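Serine protease pet (Escherichia coli, PDB 4OM9) acts as a secreted autotransporter serine protease and enterotoxin of enteroaggregative strains, probably cleaving host alpha-fodrin. Local coordinates at residues Y790-L801 and W808-L819. Numbering follows the deposited sequence.
Sequences YQGSIKAAQSSL and WKVTGNSELKKL
Trp808 packs its indole against Ile794 and Tyr790 where two successive coils of the passenger domain's beta-helix lie one upon the other, the CA atoms of facing residues such as Ile794 and Ser814 being 4.7 Å apart. The indole is sandwiched: Ile794 CD1 lies over the face of the six-membered ring, 3.6 Å from its centroid, in a CH-pi contact, while Val810 CG2 of the same coil as the tryptophan covers the opposite face. A chi1 of 42° sets Trp808 CG between its own backbone N and carbonyl carbon, and the indole thereby runs alongside Tyr790, pointing the same way. These rings meet obliquely, planes at 50°, with Tyr790 CE2 3.4 Å from Trp808 CE3. Ser793 N, at the indole edge, donates to Tyr790 OH, which also bonds Gly751 O on strand 747-755, and Phe763 stacks on the tyrosine ring.

Further along the interior, Leu801 and Leu816 cross at about a right angle, CD2 to CD2 at 3.5 Å. Leu816 CD1 also reaches Ile794 CG2, linking this aliphatic cluster to the indole. Backbone bonds secure the same end: Lys817 N donates to Ala796 O, and Lys818 N to Ser799 O across 3.0 Å with a nearly straight N-H...O angle of 176°.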
loop_
_atom_site.group_PDB
_atom_site.type_symbol
_atom_site.label_atom_id
_atom_site.label_comp_id
_atom_site.label_asym_id
_atom_site.label_seq_id
_atom_site.Cartn_x
_atom_site.Cartn_y
_atom_site.Cartn_z
ATOM N N TYR A 790 24.662 20.394 -23.438
ATOM C CA TYR A 790 24.929 18.995 -23.686
ATOM C C TYR A 790 26.284 18.851 -24.351
ATOM O O TYR A 790 26.755 19.798 -24.994
ATOM C CB TYR A 790 23.831 18.373 -24.559
ATOM C CG TYR A 790 24.259 17.061 -25.158
ATOM C CD1 TYR A 790 24.209 15.889 -24.415
ATOM C CD2 TYR A 790 24.770 17.002 -26.448
ATOM C CE1 TYR A 790 24.634 14.693 -24.952
ATOM C CE2 TYR A 790 25.194 15.818 -26.989
ATOM C CZ TYR A 790 25.128 14.670 -26.244
ATOM O OH TYR A 790 25.559 13.494 -26.802
ATOM N N GLN A 791 26.919 17.686 -24.199
ATOM C CA GLN A 791 28.089 17.344 -25.029
ATOM C C GLN A 791 28.394 15.847 -25.030
ATOM O O GLN A 791 28.456 15.227 -23.985
ATOM C CB GLN A 791 29.340 18.137 -24.592
ATOM C CG GLN A 791 29.793 17.864 -23.176
ATOM C CD GLN A 791 31.298 18.102 -23.038
ATOM O OE1 GLN A 791 32.106 17.308 -23.532
ATOM N NE2 GLN A 791 31.675 19.200 -22.391
ATOM N N GLY A 792 28.600 15.276 -26.212
ATOM C CA GLY A 792 28.556 16.036 -27.445
ATOM C C GLY A 792 28.708 15.207 -28.700
ATOM O O GLY A 792 29.484 15.568 -29.568
ATOM N N SER A 793 27.972 14.104 -28.800
ATOM C CA SER A 793 27.978 13.302 -30.021
ATOM C C SER A 793 26.671 12.532 -30.190
ATOM O O SER A 793 26.352 11.663 -29.385
ATOM C CB SER A 793 29.161 12.336 -30.015
ATOM O OG SER A 793 28.984 11.314 -30.975
ATOM N N ILE A 794 25.924 12.844 -31.247
ATOM C CA ILE A 794 24.615 12.227 -31.462
ATOM C C ILE A 794 24.517 11.426 -32.760
ATOM O O ILE A 794 24.379 11.993 -33.847
ATOM C CB ILE A 794 23.491 13.278 -31.483
ATOM C CG1 ILE A 794 23.529 14.136 -30.230
ATOM C CG2 ILE A 794 22.130 12.611 -31.628
ATOM C CD1 ILE A 794 22.552 15.275 -30.268
ATOM N N LYS A 795 24.560 10.106 -32.642
ATOM C CA LYS A 795 24.361 9.245 -33.795
ATOM C C LYS A 795 22.962 8.654 -33.796
ATOM O O LYS A 795 22.770 7.502 -33.426
ATOM C CB LYS A 795 25.406 8.132 -33.816
ATOM C CG LYS A 795 26.808 8.623 -33.540
ATOM C CD LYS A 795 27.849 7.683 -34.103
ATOM C CE LYS A 795 29.256 8.198 -33.824
ATOM N NZ LYS A 795 29.520 8.274 -32.354
ATOM N N ALA A 796 21.984 9.450 -34.211
ATOM C CA ALA A 796 20.605 8.986 -34.307
ATOM C C ALA A 796 19.977 9.381 -35.642
ATOM O O ALA A 796 19.449 10.483 -35.775
ATOM C CB ALA A 796 19.792 9.540 -33.162
ATOM N N ALA A 797 20.014 8.475 -36.619
ATOM C CA ALA A 797 19.620 8.799 -37.997
ATOM C C ALA A 797 18.123 8.626 -38.295
ATOM O O ALA A 797 17.728 8.558 -39.459
ATOM C CB ALA A 797 20.432 7.959 -38.977
ATOM N N GLN A 798 17.293 8.547 -37.258
ATOM C CA GLN A 798 15.847 8.474 -37.457
ATOM C C GLN A 798 15.131 9.423 -36.511
ATOM O O GLN A 798 13.911 9.580 -36.569
ATOM C CB GLN A 798 15.327 7.051 -37.247
ATOM C CG GLN A 798 15.906 6.007 -38.187
ATOM C CD GLN A 798 17.060 5.244 -37.568
ATOM O OE1 GLN A 798 17.794 5.774 -36.732
ATOM N NE2 GLN A 798 17.220 3.986 -37.966
ATOM N N SER A 799 15.913 10.076 -35.658
ATOM C CA SER A 799 15.381 10.763 -34.487
ATOM C C SER A 799 15.242 12.277 -34.659
ATOM O O SER A 799 15.943 12.890 -35.462
ATOM C CB SER A 799 16.272 10.460 -33.281
ATOM O OG SER A 799 16.686 9.102 -33.299
ATOM N N SER A 800 14.329 12.865 -33.892
ATOM C CA SER A 800 14.126 14.311 -33.875
ATOM C C SER A 800 15.064 14.983 -32.874
ATOM O O SER A 800 15.792 14.302 -32.154
ATOM C CB SER A 800 12.672 14.641 -33.532
ATOM O OG SER A 800 11.776 14.018 -34.437
ATOM N N LEU A 801 15.044 16.313 -32.827
ATOM C CA LEU A 801 15.821 17.042 -31.826
ATOM C C LEU A 801 15.358 18.484 -31.631
ATOM O O LEU A 801 15.800 19.381 -32.347
ATOM C CB LEU A 801 17.306 17.035 -32.190
ATOM C CG LEU A 801 18.206 17.520 -31.053
ATOM C CD1 LEU A 801 17.865 16.763 -29.753
ATOM C CD2 LEU A 801 19.677 17.378 -31.387
ATOM N N TRP A 808 24.976 22.212 -27.818
ATOM C CA TRP A 808 26.146 21.395 -27.530
ATOM C C TRP A 808 27.429 21.910 -28.112
ATOM O O TRP A 808 27.442 22.799 -28.962
ATOM C CB TRP A 808 25.966 19.936 -27.990
ATOM C CG TRP A 808 25.328 19.684 -29.315
ATOM C CD1 TRP A 808 24.529 20.520 -30.024
ATOM C CD2 TRP A 808 25.417 18.479 -30.073
ATOM N NE1 TRP A 808 24.122 19.920 -31.192
ATOM C CE2 TRP A 808 24.652 18.658 -31.241
ATOM C CE3 TRP A 808 26.074 17.264 -29.880
ATOM C CZ2 TRP A 808 24.526 17.676 -32.211
ATOM C CZ3 TRP A 808 25.949 16.291 -30.838
ATOM C CH2 TRP A 808 25.188 16.506 -32.000
ATOM N N LYS A 809 28.513 21.319 -27.630
ATOM C CA LYS A 809 29.835 21.675 -28.093
ATOM C C LYS A 809 30.301 20.698 -29.181
ATOM O O LYS A 809 31.342 20.897 -29.798
ATOM C CB LYS A 809 30.808 21.699 -26.917
ATOM C CG LYS A 809 30.253 22.341 -25.639
ATOM C CD LYS A 809 31.402 22.718 -24.705
ATOM C CE LYS A 809 30.938 23.388 -23.422
ATOM N NZ LYS A 809 30.704 22.390 -22.337
ATOM N N VAL A 810 29.506 19.650 -29.397
ATOM C CA VAL A 810 29.746 18.605 -30.405
ATOM C C VAL A 810 31.165 18.036 -30.428
ATOM O O VAL A 810 32.057 18.622 -31.017
ATOM C CB VAL A 810 29.423 19.102 -31.813
ATOM C CG1 VAL A 810 29.415 17.930 -32.773
ATOM C CG2 VAL A 810 28.081 19.803 -31.830
ATOM N N THR A 811 31.353 16.873 -29.808
ATOM C CA THR A 811 32.677 16.267 -29.676
ATOM C C THR A 811 32.907 15.114 -30.645
ATOM O O THR A 811 33.968 14.488 -30.629
ATOM C CB THR A 811 32.930 15.742 -28.228
ATOM O OG1 THR A 811 31.806 14.968 -27.772
ATOM C CG2 THR A 811 33.182 16.896 -27.264
ATOM N N GLY A 812 31.917 14.827 -31.481
ATOM C CA GLY A 812 32.049 13.739 -32.431
ATOM C C GLY A 812 31.168 13.862 -33.658
ATOM O O GLY A 812 30.257 14.691 -33.705
ATOM N N ASN A 813 31.456 13.032 -34.657
ATOM C CA ASN A 813 30.641 12.945 -35.866
ATOM C C ASN A 813 29.208 12.540 -35.564
ATOM O O ASN A 813 28.948 11.391 -35.212
ATOM C CB ASN A 813 31.247 11.943 -36.850
ATOM C CG ASN A 813 32.311 12.559 -37.731
ATOM O OD1 ASN A 813 32.383 13.775 -37.879
ATOM N ND2 ASN A 813 33.143 11.716 -38.325
ATOM N N SER A 814 28.280 13.479 -35.701
ATOM C CA SER A 814 26.876 13.206 -35.416
ATOM C C SER A 814 26.045 13.173 -36.701
ATOM O O SER A 814 26.007 14.155 -37.444
ATOM C CB SER A 814 26.320 14.259 -34.456
ATOM O OG SER A 814 27.324 14.717 -33.569
ATOM N N GLU A 815 25.400 12.039 -36.978
ATOM C CA GLU A 815 24.463 11.970 -38.100
ATOM C C GLU A 815 23.030 11.855 -37.581
ATOM O O GLU A 815 22.513 10.770 -37.322
ATOM C CB GLU A 815 24.805 10.821 -39.065
ATOM C CG GLU A 815 24.957 9.434 -38.465
ATOM C CD GLU A 815 25.301 8.387 -39.510
ATOM O OE1 GLU A 815 26.507 8.175 -39.772
ATOM O OE2 GLU A 815 24.365 7.777 -40.071
ATOM N N LEU A 816 22.405 13.015 -37.431
ATOM C CA LEU A 816 21.068 13.143 -36.868
ATOM C C LEU A 816 20.001 13.270 -37.950
ATOM O O LEU A 816 20.244 13.868 -39.005
ATOM C CB LEU A 816 21.026 14.359 -35.951
ATOM C CG LEU A 816 19.694 14.763 -35.343
ATOM C CD1 LEU A 816 19.237 13.687 -34.381
ATOM C CD2 LEU A 816 19.853 16.089 -34.649
ATOM N N LYS A 817 18.820 12.718 -37.698
ATOM C CA LYS A 817 17.739 12.819 -38.672
ATOM C C LYS A 817 17.206 14.251 -38.781
ATOM O O LYS A 817 17.576 14.974 -39.697
ATOM C CB LYS A 817 16.610 11.853 -38.321
ATOM C CG LYS A 817 15.340 12.024 -39.152
ATOM C CD LYS A 817 15.539 11.649 -40.594
ATOM C CE LYS A 817 14.218 11.703 -41.324
ATOM N NZ LYS A 817 13.167 10.985 -40.562
ATOM N N LYS A 818 16.361 14.667 -37.840
ATOM C CA LYS A 818 15.702 15.965 -37.941
ATOM C C LYS A 818 16.113 16.921 -36.827
ATOM O O LYS A 818 16.534 16.493 -35.755
ATOM C CB LYS A 818 14.188 15.775 -37.948
ATOM C CG LYS A 818 13.681 15.118 -39.223
ATOM C CD LYS A 818 12.218 14.710 -39.132
ATOM C CE LYS A 818 11.720 14.184 -40.475
ATOM N NZ LYS A 818 10.382 13.539 -40.376
ATOM N N LEU A 819 15.980 18.219 -37.085
ATOM C CA LEU A 819 16.463 19.234 -36.155
ATOM C C LEU A 819 15.673 20.540 -36.263
ATOM O O LEU A 819 15.499 21.085 -37.350
ATOM C CB LEU A 819 17.955 19.497 -36.398
ATOM C CG LEU A 819 18.858 20.131 -35.330
ATOM C CD1 LEU A 819 20.312 20.111 -35.790
ATOM C CD2 LEU A 819 18.450 21.554 -34.956
#